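Local coordinates for protein caspase-3 (Porites astreoides, PDB 6WI4) that probably cleaves target proteins after aspartate residues, as a cysteine protease of the caspase family linked to apoptosis in coral, at residues T2-N7 with S220-E225; L50-R55 with L226-E231; Y80-F85 with G120-F125; K175-N180 with L187-R192. All blocks are in the same frame, centred on the assembly; numbering follows the deposited sequence.

Contact 1. Residues T2-N7 with S220-E225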
# COMPACT_ATOMS: atom_id res chain seq x y z
N THR A 2 -22.65 8.51 -6.59
CA THR A 2 -22.02 8.20 -5.31
C THR A 2 -21.10 6.99 -5.37
O THR A 2 -20.57 6.59 -4.34
CB THR A 2 -23.08 7.97 -4.23
OG1 THR A 2 -23.94 6.89 -4.63
CG2 THR A 2 -23.91 9.24 -4.02
N ILE A 3 -20.91 6.39 -6.55
CA ILE A 3 -20.03 5.23 -6.73
C ILE A 3 -19.11 5.50 -7.91
O ILE A 3 -19.56 5.93 -8.97
CB ILE A 3 -20.84 3.94 -6.96
CG1 ILE A 3 -21.71 3.63 -5.74
CG2 ILE A 3 -19.92 2.78 -7.29
CD1 ILE A 3 -22.58 2.40 -5.89
N TYR A 4 -17.81 5.22 -7.74
CA TYR A 4 -16.87 5.40 -8.84
C TYR A 4 -17.17 4.43 -9.98
O TYR A 4 -17.53 3.27 -9.75
CB TYR A 4 -15.43 5.17 -8.37
CG TYR A 4 -14.86 6.28 -7.52
CD1 TYR A 4 -14.54 7.51 -8.07
CD2 TYR A 4 -14.62 6.07 -6.16
CE1 TYR A 4 -14.02 8.53 -7.29
CE2 TYR A 4 -14.08 7.08 -5.38
CZ TYR A 4 -13.79 8.29 -5.94
OH TYR A 4 -13.26 9.30 -5.15
N LYS A 5 -16.99 4.90 -11.21
CA LYS A 5 -17.06 4.02 -12.36
C LYS A 5 -15.94 2.99 -12.31
O LYS A 5 -14.77 3.34 -12.16
CB LYS A 5 -16.97 4.83 -13.65
N MET A 6 -16.30 1.71 -12.42
CA MET A 6 -15.33 0.62 -12.41
C MET A 6 -15.90 -0.47 -13.32
O MET A 6 -16.53 -1.43 -12.86
CB MET A 6 -15.06 0.08 -11.01
CG MET A 6 -14.34 1.04 -10.08
SD MET A 6 -12.60 1.25 -10.48
CE MET A 6 -11.92 -0.22 -9.73
N ASN A 7 -15.71 -0.31 -14.63
CA ASN A 7 -16.25 -1.27 -15.57
C ASN A 7 -15.33 -1.67 -16.72
O ASN A 7 -15.74 -2.50 -17.54
CB ASN A 7 -17.59 -0.76 -16.15
CG ASN A 7 -17.45 0.56 -16.89
OD1 ASN A 7 -16.41 0.89 -17.45
ND2 ASN A 7 -18.53 1.33 -16.92
N SER A 220 -8.30 9.11 3.58
CA SER A 220 -9.18 9.08 2.42
C SER A 220 -9.50 10.49 1.96
O SER A 220 -10.01 11.31 2.73
CB SER A 220 -10.48 8.34 2.73
OG SER A 220 -11.34 8.46 1.60
N MET A 221 -9.20 10.77 0.69
CA MET A 221 -9.75 11.91 -0.03
C MET A 221 -10.77 11.46 -1.07
O MET A 221 -11.04 12.18 -2.03
CB MET A 221 -8.62 12.71 -0.69
CG MET A 221 -7.76 13.50 0.30
SD MET A 221 -6.71 12.42 1.31
CE MET A 221 -5.37 13.54 1.72
N LEU A 222 -11.37 10.29 -0.87
CA LEU A 222 -12.39 9.81 -1.80
C LEU A 222 -13.67 10.64 -1.69
O LEU A 222 -14.01 11.16 -0.62
CB LEU A 222 -12.70 8.34 -1.53
CG LEU A 222 -11.52 7.37 -1.65
CD1 LEU A 222 -12.02 5.96 -1.34
CD2 LEU A 222 -10.89 7.42 -3.04
N ARG A 223 -14.35 10.79 -2.82
CA ARG A 223 -15.62 11.51 -2.92
C ARG A 223 -16.80 10.60 -3.20
O ARG A 223 -17.95 11.08 -3.20
CB ARG A 223 -15.54 12.56 -4.03
CG ARG A 223 -14.49 13.62 -3.85
CD ARG A 223 -14.45 14.51 -5.11
NE ARG A 223 -14.13 13.71 -6.29
CZ ARG A 223 -14.92 13.53 -7.34
NH1 ARG A 223 -14.50 12.76 -8.33
NH2 ARG A 223 -16.11 14.11 -7.43
N LYS A 224 -16.54 9.33 -3.48
CA LYS A 224 -17.56 8.32 -3.75
C LYS A 224 -17.13 7.03 -3.07
O LYS A 224 -15.98 6.89 -2.66
CB LYS A 224 -17.73 8.10 -5.26
CG LYS A 224 -17.99 9.36 -6.07
CD LYS A 224 -18.07 9.06 -7.56
CE LYS A 224 -18.23 10.33 -8.36
NZ LYS A 224 -18.16 10.06 -9.83
N GLU A 225 -18.06 6.08 -2.98
CA GLU A 225 -17.70 4.72 -2.59
C GLU A 225 -16.93 4.05 -3.72
O GLU A 225 -17.24 4.23 -4.90
CB GLU A 225 -18.94 3.90 -2.23
CG GLU A 225 -19.37 4.04 -0.78
CD GLU A 225 -20.14 5.31 -0.53
OE1 GLU A 225 -21.29 5.40 -1.00
OE2 GLU A 225 -19.59 6.21 0.14
O HOH W 1 -20.50 8.31 -1.95
O HOH W 2 -16.89 7.86 -11.37
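The aromatic ring of Y4 lies across the side chain of K224, whose CB sits over the centre of one face, 3.8 Å from the ring centroid and 12° off its normal: a CH-pi contact. Obliquely to that ring come E225 O and L222 CD2, the latter 4.0 Å from Y4 CE2, while P122 touches its CD1 side. Y4 OH accepts a nearly straight hydrogen bond from R223 N at 3.0 Å (171° at the hydrogen). The same hydroxyl is hydrogen-bonded to D146, which also forms a salt bridge with R223 NE, so one carboxylate engages both segments. The backbones meet in a single beta bridge between I3 and E225: E225 N donates to T2 O at 2.9 Å, and Y4 N donates to E225 O at 3.1 Å. Beyond the ring, the extended chain of K224 carries NZ to a water, which also accepts from K5 N. A second water donates to T2 O and, weakly, to E225 OE2. This pins the N-terminal arm, ahead of strand 13-18, to the chain leaving strand 217-220, the outermost of the caspase sheet within this chain. The two main-chain bonds do not depend on which side chains are present, whereas the hydroxyl of the buried Y4 adds a side-chain link, satisfied by a main-chain N-H and an acid.

Contact 2. Residues L50-R55 with L226-E231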
# COMPACT_ATOMS: atom_id res chain seq x y z
N LEU A 50 -8.60 -8.37 -9.06
CA LEU A 50 -9.40 -7.16 -9.15
C LEU A 50 -9.38 -6.54 -10.54
O LEU A 50 -9.94 -5.46 -10.74
CB LEU A 50 -8.92 -6.14 -8.11
CG LEU A 50 -8.96 -6.58 -6.65
CD1 LEU A 50 -8.34 -5.50 -5.77
CD2 LEU A 50 -10.38 -6.87 -6.22
N LYS A 51 -8.71 -7.20 -11.50
CA LYS A 51 -8.72 -6.89 -12.93
C LYS A 51 -7.78 -5.73 -13.25
O LYS A 51 -8.04 -4.97 -14.19
CB LYS A 51 -10.15 -6.61 -13.42
CG LYS A 51 -11.09 -7.81 -13.22
CD LYS A 51 -12.52 -7.52 -13.67
CE LYS A 51 -12.61 -7.35 -15.18
NZ LYS A 51 -12.21 -8.58 -15.92
N PHE A 52 -6.66 -5.63 -12.54
CA PHE A 52 -5.63 -4.67 -12.86
C PHE A 52 -4.48 -5.33 -13.62
O PHE A 52 -4.25 -6.54 -13.53
CB PHE A 52 -5.10 -4.00 -11.58
CG PHE A 52 -6.05 -2.97 -11.01
CD1 PHE A 52 -7.21 -3.38 -10.36
CD2 PHE A 52 -5.80 -1.61 -11.13
CE1 PHE A 52 -8.11 -2.44 -9.83
CE2 PHE A 52 -6.70 -0.67 -10.61
CZ PHE A 52 -7.85 -1.09 -9.97
N ASP A 53 -3.76 -4.50 -14.37
CA ASP A 53 -2.53 -4.87 -15.08
C ASP A 53 -1.38 -4.65 -14.11
O ASP A 53 -1.02 -3.50 -13.82
CB ASP A 53 -2.43 -4.00 -16.34
CG ASP A 53 -1.10 -4.15 -17.09
OD1 ASP A 53 -0.21 -4.93 -16.69
OD2 ASP A 53 -0.97 -3.46 -18.12
N VAL A 54 -0.83 -5.74 -13.57
CA VAL A 54 0.09 -5.68 -12.44
C VAL A 54 1.53 -5.57 -12.94
O VAL A 54 1.96 -6.35 -13.79
CB VAL A 54 -0.08 -6.91 -11.54
CG1 VAL A 54 0.94 -6.90 -10.42
CG2 VAL A 54 -1.49 -6.94 -11.00
N ARG A 55 2.26 -4.59 -12.40
CA ARG A 55 3.66 -4.38 -12.73
C ARG A 55 4.48 -4.51 -11.45
O ARG A 55 4.22 -3.80 -10.48
CB ARG A 55 3.86 -3.01 -13.38
CG ARG A 55 2.78 -2.63 -14.39
CD ARG A 55 3.07 -3.13 -15.79
NE ARG A 55 2.03 -2.72 -16.74
CZ ARG A 55 1.95 -1.52 -17.32
NH1 ARG A 55 2.85 -0.59 -17.06
NH2 ARG A 55 0.96 -1.25 -18.17
N LEU A 226 -15.90 3.30 -3.36
CA LEU A 226 -15.10 2.55 -4.32
C LEU A 226 -15.48 1.08 -4.18
O LEU A 226 -15.03 0.40 -3.26
CB LEU A 226 -13.61 2.77 -4.09
CG LEU A 226 -12.62 2.45 -5.22
CD1 LEU A 226 -11.23 2.91 -4.83
CD2 LEU A 226 -12.61 0.98 -5.59
N TYR A 227 -16.30 0.60 -5.10
CA TYR A 227 -16.59 -0.81 -5.26
C TYR A 227 -15.79 -1.36 -6.43
O TYR A 227 -15.83 -0.79 -7.52
CB TYR A 227 -18.08 -1.05 -5.52
CG TYR A 227 -19.01 -0.77 -4.36
CD1 TYR A 227 -19.26 -1.74 -3.40
CD2 TYR A 227 -19.67 0.44 -4.26
CE1 TYR A 227 -20.13 -1.50 -2.36
CE2 TYR A 227 -20.54 0.69 -3.22
CZ TYR A 227 -20.76 -0.28 -2.27
OH TYR A 227 -21.63 -0.04 -1.22
N PHE A 228 -15.06 -2.45 -6.20
CA PHE A 228 -14.29 -3.05 -7.28
C PHE A 228 -15.19 -3.75 -8.30
O PHE A 228 -14.78 -3.92 -9.45
CB PHE A 228 -13.24 -4.01 -6.71
CG PHE A 228 -12.09 -3.29 -6.07
CD1 PHE A 228 -11.11 -2.69 -6.84
CD2 PHE A 228 -12.01 -3.19 -4.69
CE1 PHE A 228 -10.06 -2.01 -6.25
CE2 PHE A 228 -10.96 -2.51 -4.09
CZ PHE A 228 -9.99 -1.92 -4.86
N PHE A 229 -16.41 -4.13 -7.92
CA PHE A 229 -17.35 -4.80 -8.82
C PHE A 229 -18.73 -4.21 -8.58
O PHE A 229 -19.61 -4.84 -7.99
CB PHE A 229 -17.33 -6.31 -8.59
CG PHE A 229 -15.98 -6.92 -8.84
CD1 PHE A 229 -15.59 -7.25 -10.13
CD2 PHE A 229 -15.08 -7.11 -7.80
CE1 PHE A 229 -14.34 -7.79 -10.38
CE2 PHE A 229 -13.81 -7.66 -8.05
CZ PHE A 229 -13.45 -7.99 -9.33
N PRO A 230 -18.94 -2.97 -9.03
CA PRO A 230 -20.19 -2.28 -8.69
C PRO A 230 -21.42 -2.94 -9.28
O PRO A 230 -22.53 -2.67 -8.82
CB PRO A 230 -19.98 -0.86 -9.25
CG PRO A 230 -18.88 -0.97 -10.22
CD PRO A 230 -18.03 -2.13 -9.83
N GLU A 231 -21.25 -3.83 -10.26
CA GLU A 231 -22.39 -4.54 -10.84
C GLU A 231 -23.09 -5.42 -9.82
O GLU A 231 -24.25 -5.79 -10.03
CB GLU A 231 -21.93 -5.37 -12.03
CG GLU A 231 -20.95 -6.48 -11.67
CD GLU A 231 -19.50 -6.08 -11.88
OE1 GLU A 231 -18.70 -6.95 -12.28
OE2 GLU A 231 -19.16 -4.89 -11.64
O HOH W 3 -12.07 -3.77 -10.02
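L50 turns its two methyls toward F228 and F229. Its CG stands beside the backbone N (chi1 -59°); chi2, at 175°, then sets CD1 over the centre of one face of the F228 ring, 4.0 Å from the centroid, in a CH-pi contact. L226 CD2 covers the opposite face, so the ring is clamped between two leucine methyls. L50 CD2, the other branch, touches both F229 CE2 and F228 CG, each at 4.0 Å, and the L50 and F229 side chains cross at about a right angle. K51 follows helix 36-49 with a positive phi of 80°, closing it in a Schellman motif before the chain enters strand 53-58, an outermost strand of the six-stranded caspase sheet within this chain. The C-terminal tail thus packs against a helix-to-strand turn of the alpha/beta fold. K51 is bent at chi3 and chi4, and its CD meets the edge of the F229 ring, 3.8 Å from CE1. F52 brings CE1 to the edge of the F228 ring, 4.1 Å from F228 CE1, and reaches M124 on the sheet as well. One water donates to both L50 O and F228 O, each at 2.8 Å, and lies in the plane of the F228 ring at its edge; F228 O also accepts from R11 NH1.

Contact 3. Residues Y80-F85 with G120-F125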
# COMPACT_ATOMS: atom_id res chain seq x y z
N TYR A 80 -8.51 3.58 -18.67
CA TYR A 80 -8.59 2.97 -17.35
C TYR A 80 -9.57 3.72 -16.47
O TYR A 80 -9.89 4.89 -16.70
CB TYR A 80 -7.22 2.97 -16.67
CG TYR A 80 -6.15 2.22 -17.44
CD1 TYR A 80 -6.39 0.95 -17.94
CD2 TYR A 80 -4.91 2.79 -17.66
CE1 TYR A 80 -5.40 0.26 -18.64
CE2 TYR A 80 -3.92 2.12 -18.36
CZ TYR A 80 -4.18 0.87 -18.85
OH TYR A 80 -3.18 0.21 -19.54
N ASP A 81 -10.01 3.03 -15.41
CA ASP A 81 -10.91 3.60 -14.42
C ASP A 81 -10.22 3.96 -13.11
O ASP A 81 -10.81 4.70 -12.31
CB ASP A 81 -12.03 2.60 -14.09
CG ASP A 81 -13.03 2.42 -15.22
OD1 ASP A 81 -13.25 3.39 -15.98
OD2 ASP A 81 -13.57 1.31 -15.34
N ALA A 82 -9.02 3.46 -12.86
CA ALA A 82 -8.42 3.57 -11.54
C ALA A 82 -6.92 3.33 -11.66
O ALA A 82 -6.43 2.88 -12.70
CB ALA A 82 -9.05 2.57 -10.57
N PHE A 83 -6.19 3.60 -10.58
CA PHE A 83 -4.75 3.37 -10.52
C PHE A 83 -4.38 2.88 -9.13
O PHE A 83 -4.91 3.40 -8.14
CB PHE A 83 -3.95 4.64 -10.85
CG PHE A 83 -2.46 4.50 -10.66
CD1 PHE A 83 -1.71 3.72 -11.54
CD2 PHE A 83 -1.80 5.15 -9.63
CE1 PHE A 83 -0.34 3.58 -11.37
CE2 PHE A 83 -0.43 5.02 -9.46
CZ PHE A 83 0.30 4.23 -10.33
N ILE A 84 -3.47 1.91 -9.05
CA ILE A 84 -2.99 1.37 -7.78
C ILE A 84 -1.48 1.48 -7.73
O ILE A 84 -0.80 1.11 -8.69
CB ILE A 84 -3.42 -0.10 -7.59
CG1 ILE A 84 -4.92 -0.18 -7.34
CG2 ILE A 84 -2.60 -0.77 -6.47
CD1 ILE A 84 -5.44 -1.61 -7.25
N PHE A 85 -0.95 1.96 -6.60
CA PHE A 85 0.48 1.96 -6.31
C PHE A 85 0.69 1.34 -4.94
O PHE A 85 0.04 1.73 -3.98
CB PHE A 85 1.05 3.38 -6.34
CG PHE A 85 2.51 3.45 -6.00
CD1 PHE A 85 2.93 3.52 -4.68
CD2 PHE A 85 3.46 3.50 -7.01
CE1 PHE A 85 4.27 3.59 -4.37
CE2 PHE A 85 4.81 3.57 -6.69
CZ PHE A 85 5.21 3.63 -5.38
N GLY A 120 -10.63 12.64 -11.44
CA GLY A 120 -11.91 12.03 -11.19
C GLY A 120 -11.87 10.55 -10.92
O GLY A 120 -12.91 9.95 -10.61
N LYS A 121 -10.70 9.92 -11.03
CA LYS A 121 -10.57 8.48 -10.89
C LYS A 121 -9.84 8.11 -9.60
O LYS A 121 -8.94 8.83 -9.17
CB LYS A 121 -9.81 7.89 -12.09
CG LYS A 121 -10.53 8.11 -13.42
CD LYS A 121 -9.70 7.64 -14.60
CE LYS A 121 -10.45 7.92 -15.91
NZ LYS A 121 -9.58 7.67 -17.10
N PRO A 122 -10.21 6.99 -8.98
CA PRO A 122 -9.56 6.61 -7.72
C PRO A 122 -8.09 6.29 -7.91
O PRO A 122 -7.70 5.55 -8.83
CB PRO A 122 -10.36 5.39 -7.26
CG PRO A 122 -11.15 4.95 -8.44
CD PRO A 122 -11.35 6.13 -9.32
N LYS A 123 -7.27 6.86 -7.03
CA LYS A 123 -5.83 6.65 -7.00
C LYS A 123 -5.51 6.06 -5.65
O LYS A 123 -5.55 6.77 -4.63
CB LYS A 123 -5.09 7.97 -7.23
CG LYS A 123 -5.42 8.60 -8.60
CD LYS A 123 -5.04 10.07 -8.67
CE LYS A 123 -6.17 11.00 -8.19
NZ LYS A 123 -7.27 11.15 -9.19
N MET A 124 -5.23 4.77 -5.62
CA MET A 124 -5.07 4.01 -4.39
C MET A 124 -3.60 3.76 -4.11
O MET A 124 -2.88 3.26 -4.98
CB MET A 124 -5.80 2.67 -4.48
CG MET A 124 -7.30 2.80 -4.66
SD MET A 124 -8.03 1.25 -5.20
CE MET A 124 -8.07 1.53 -6.97
N PHE A 125 -3.16 4.08 -2.90
CA PHE A 125 -1.79 3.82 -2.47
C PHE A 125 -1.82 2.91 -1.26
O PHE A 125 -2.57 3.16 -0.31
CB PHE A 125 -1.08 5.14 -2.14
CG PHE A 125 -0.76 5.95 -3.35
CD1 PHE A 125 -1.76 6.62 -4.02
CD2 PHE A 125 0.53 6.00 -3.84
CE1 PHE A 125 -1.47 7.36 -5.16
CE2 PHE A 125 0.82 6.72 -4.97
CZ PHE A 125 -0.18 7.41 -5.63
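F83, I84 and F85 pair with K123, M124 and F125 as neighbouring parallel strands inside the six-stranded sheet of the caspase alpha/beta fold. Main-chain hydrogen bonds alternate between them: F83 N to P122 O, M124 N to F83 O (2.9 Å, 179° at the hydrogen) and F85 N to M124 O (2.8 Å). CA-H...O contacts fill in between, among them F125 CA to F85 O at 3.2 Å. Two lysines add side-chain hydrogen bonds. K121, extended beyond CG, runs past D81 O to donate from NZ to Y80 O at 2.8 Å; H77 O and T117 O accept from the same ammonium, which therefore ties three carbonyls together where the strands begin. K123 NZ turns back along its own chain, donating to K121 O and to L118 O just ahead of the segment. Apolar contacts divide between the faces. On the face of I84 and M124, which L226 and F52 cover, M124 bends at chi3 (-96°) and its CE lies 3.6 Å from I84 CG1. On the face of F83 and F85, helices 62-73 and 105-110 pack, and the F85 and F125 rings meet obliquely, planes at 38°, with F85 CD1 3.6 Å from F125 CD2.

Contact 4. Residues K175-N180 with L187-R192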
# COMPACT_ATOMS: atom_id res chain seq x y z
N LYS A 175 -6.75 -11.24 2.82
CA LYS A 175 -7.84 -12.04 3.36
C LYS A 175 -9.17 -11.29 3.29
O LYS A 175 -10.17 -11.82 2.79
CB LYS A 175 -7.54 -12.44 4.80
CG LYS A 175 -8.61 -13.30 5.45
CD LYS A 175 -8.05 -14.00 6.69
N VAL A 176 -9.19 -10.05 3.77
CA VAL A 176 -10.45 -9.30 3.77
C VAL A 176 -10.91 -9.01 2.35
O VAL A 176 -12.11 -9.13 2.04
CB VAL A 176 -10.30 -7.99 4.57
CG1 VAL A 176 -11.53 -7.10 4.36
CG2 VAL A 176 -10.11 -8.27 6.05
N PHE A 177 -10.00 -8.61 1.46
CA PHE A 177 -10.41 -8.26 0.10
C PHE A 177 -10.89 -9.49 -0.65
O PHE A 177 -11.86 -9.41 -1.42
CB PHE A 177 -9.28 -7.58 -0.67
CG PHE A 177 -9.13 -6.09 -0.40
CD1 PHE A 177 -9.18 -5.57 0.90
CD2 PHE A 177 -8.88 -5.21 -1.45
CE1 PHE A 177 -9.02 -4.20 1.13
CE2 PHE A 177 -8.70 -3.85 -1.22
CZ PHE A 177 -8.77 -3.34 0.07
N GLU A 178 -10.23 -10.64 -0.45
CA GLU A 178 -10.71 -11.87 -1.09
C GLU A 178 -12.13 -12.19 -0.65
O GLU A 178 -12.98 -12.55 -1.47
CB GLU A 178 -9.79 -13.05 -0.76
CG GLU A 178 -8.50 -13.07 -1.53
CD GLU A 178 -7.84 -14.43 -1.51
OE1 GLU A 178 -7.33 -14.84 -2.57
OE2 GLU A 178 -7.83 -15.08 -0.44
N GLU A 179 -12.41 -12.03 0.65
CA GLU A 179 -13.72 -12.40 1.18
C GLU A 179 -14.80 -11.41 0.77
O GLU A 179 -15.97 -11.78 0.64
CB GLU A 179 -13.64 -12.50 2.70
CG GLU A 179 -14.98 -12.78 3.38
N ASN A 180 -14.43 -10.14 0.54
CA ASN A 180 -15.44 -9.09 0.51
C ASN A 180 -15.46 -8.23 -0.75
O ASN A 180 -16.43 -7.49 -0.94
CB ASN A 180 -15.26 -8.17 1.72
CG ASN A 180 -15.60 -8.87 3.02
OD1 ASN A 180 -16.77 -9.14 3.29
ND2 ASN A 180 -14.59 -9.18 3.80
N LEU A 187 -13.44 1.47 1.76
CA LEU A 187 -13.26 1.99 3.11
C LEU A 187 -13.80 1.00 4.14
O LEU A 187 -13.19 0.78 5.19
CB LEU A 187 -13.93 3.35 3.27
CG LEU A 187 -13.30 4.50 2.48
CD1 LEU A 187 -13.92 5.80 2.93
CD2 LEU A 187 -11.79 4.57 2.66
N ARG A 188 -14.94 0.36 3.84
CA ARG A 188 -15.44 -0.67 4.73
C ARG A 188 -14.48 -1.85 4.82
O ARG A 188 -14.27 -2.42 5.90
CB ARG A 188 -16.81 -1.14 4.27
CG ARG A 188 -17.87 -0.11 4.53
CD ARG A 188 -19.21 -0.75 4.81
NE ARG A 188 -20.19 0.28 5.12
CZ ARG A 188 -21.46 0.04 5.39
NH1 ARG A 188 -22.28 1.04 5.67
NH2 ARG A 188 -21.91 -1.21 5.38
N MET A 189 -13.87 -2.23 3.69
CA MET A 189 -12.91 -3.33 3.72
C MET A 189 -11.69 -2.95 4.54
O MET A 189 -11.20 -3.76 5.34
CB MET A 189 -12.51 -3.74 2.31
CG MET A 189 -13.64 -4.41 1.55
SD MET A 189 -13.08 -5.39 0.14
CE MET A 189 -12.51 -4.08 -0.95
N LEU A 190 -11.19 -1.72 4.38
CA LEU A 190 -10.03 -1.31 5.15
C LEU A 190 -10.36 -1.19 6.65
O LEU A 190 -9.48 -1.41 7.49
CB LEU A 190 -9.46 -0.01 4.58
CG LEU A 190 -8.75 -0.19 3.23
CD1 LEU A 190 -8.44 1.16 2.59
CD2 LEU A 190 -7.47 -0.99 3.37
N THR A 191 -11.61 -0.87 6.99
CA THR A 191 -12.02 -0.93 8.40
C THR A 191 -11.92 -2.35 8.93
O THR A 191 -11.44 -2.57 10.05
CB THR A 191 -13.44 -0.38 8.53
OG1 THR A 191 -13.44 1.00 8.15
CG2 THR A 191 -13.93 -0.48 9.98
N ARG A 192 -12.33 -3.34 8.13
CA ARG A 192 -12.21 -4.72 8.56
C ARG A 192 -10.75 -5.16 8.63
O ARG A 192 -10.39 -5.98 9.48
CB ARG A 192 -13.01 -5.62 7.62
CG ARG A 192 -14.49 -5.62 8.01
CD ARG A 192 -15.42 -5.74 6.84
NE ARG A 192 -16.80 -5.59 7.29
CZ ARG A 192 -17.40 -4.42 7.46
NH1 ARG A 192 -16.74 -3.29 7.22
NH2 ARG A 192 -18.66 -4.36 7.87
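V176 O is gripped twice by N180: ND2 donates in the carbonyl plane, on a lone pair, at 3.0 Å, and the backbone N adds a weak bond. Both residues also meet the facing helix. They belong to the first of two successive helices of the caspase alpha/beta fold, 168-180 and 186-197, which are joined by a short loop and cross at 134°, their axes 9.4 Å apart over these turns. V176 stands at the nearest approach of the backbones. Its CG1, anti to the backbone N (chi1 170°), lies 3.5 Å from M189 O and also touches CB of R192; the two side chains cross at about a right angle. R192 is bent at chi2, and its NH1 returns to its own helix to donate to R188 O at 2.9 Å from above the carbonyl plane; R192 N reaches the same oxygen from the opposite face. M189 buries the most surface here. Its SD rests 3.9 Å from N180 CB, and its CB lies 3.7 Å from F177 CE1. F228 of the C-terminal tail touches both F177 and M189, and L46 of helix 36-49 packs on F177 as well. L190 CD2 comes to the edge of the F177 ring. Over one face of that ring M189 forms a Met-aromatic contact, with SD 4.2 Å from the centroid and CE centred above it at 3.7 Å.

In the fold
From the N terminus, contact 1 joins the arm before strand 13-18 to the segment after strand 217-220, closing a loop of almost the whole chain. Contact 2 starts later, after helix 36-49, and ends farther on in the tail, so it crosses contact 1; M6 packs directly on Y227 and F228. Contacts 3 and 4 are enclosed by both larger loops and follow one another in series: first two parallel strands of the central sheet, then two successive helices. They do not touch each other, but F228 of contact 2 reaches both. N7, by its backbone N, ties contact 1 to D81 of contact 3.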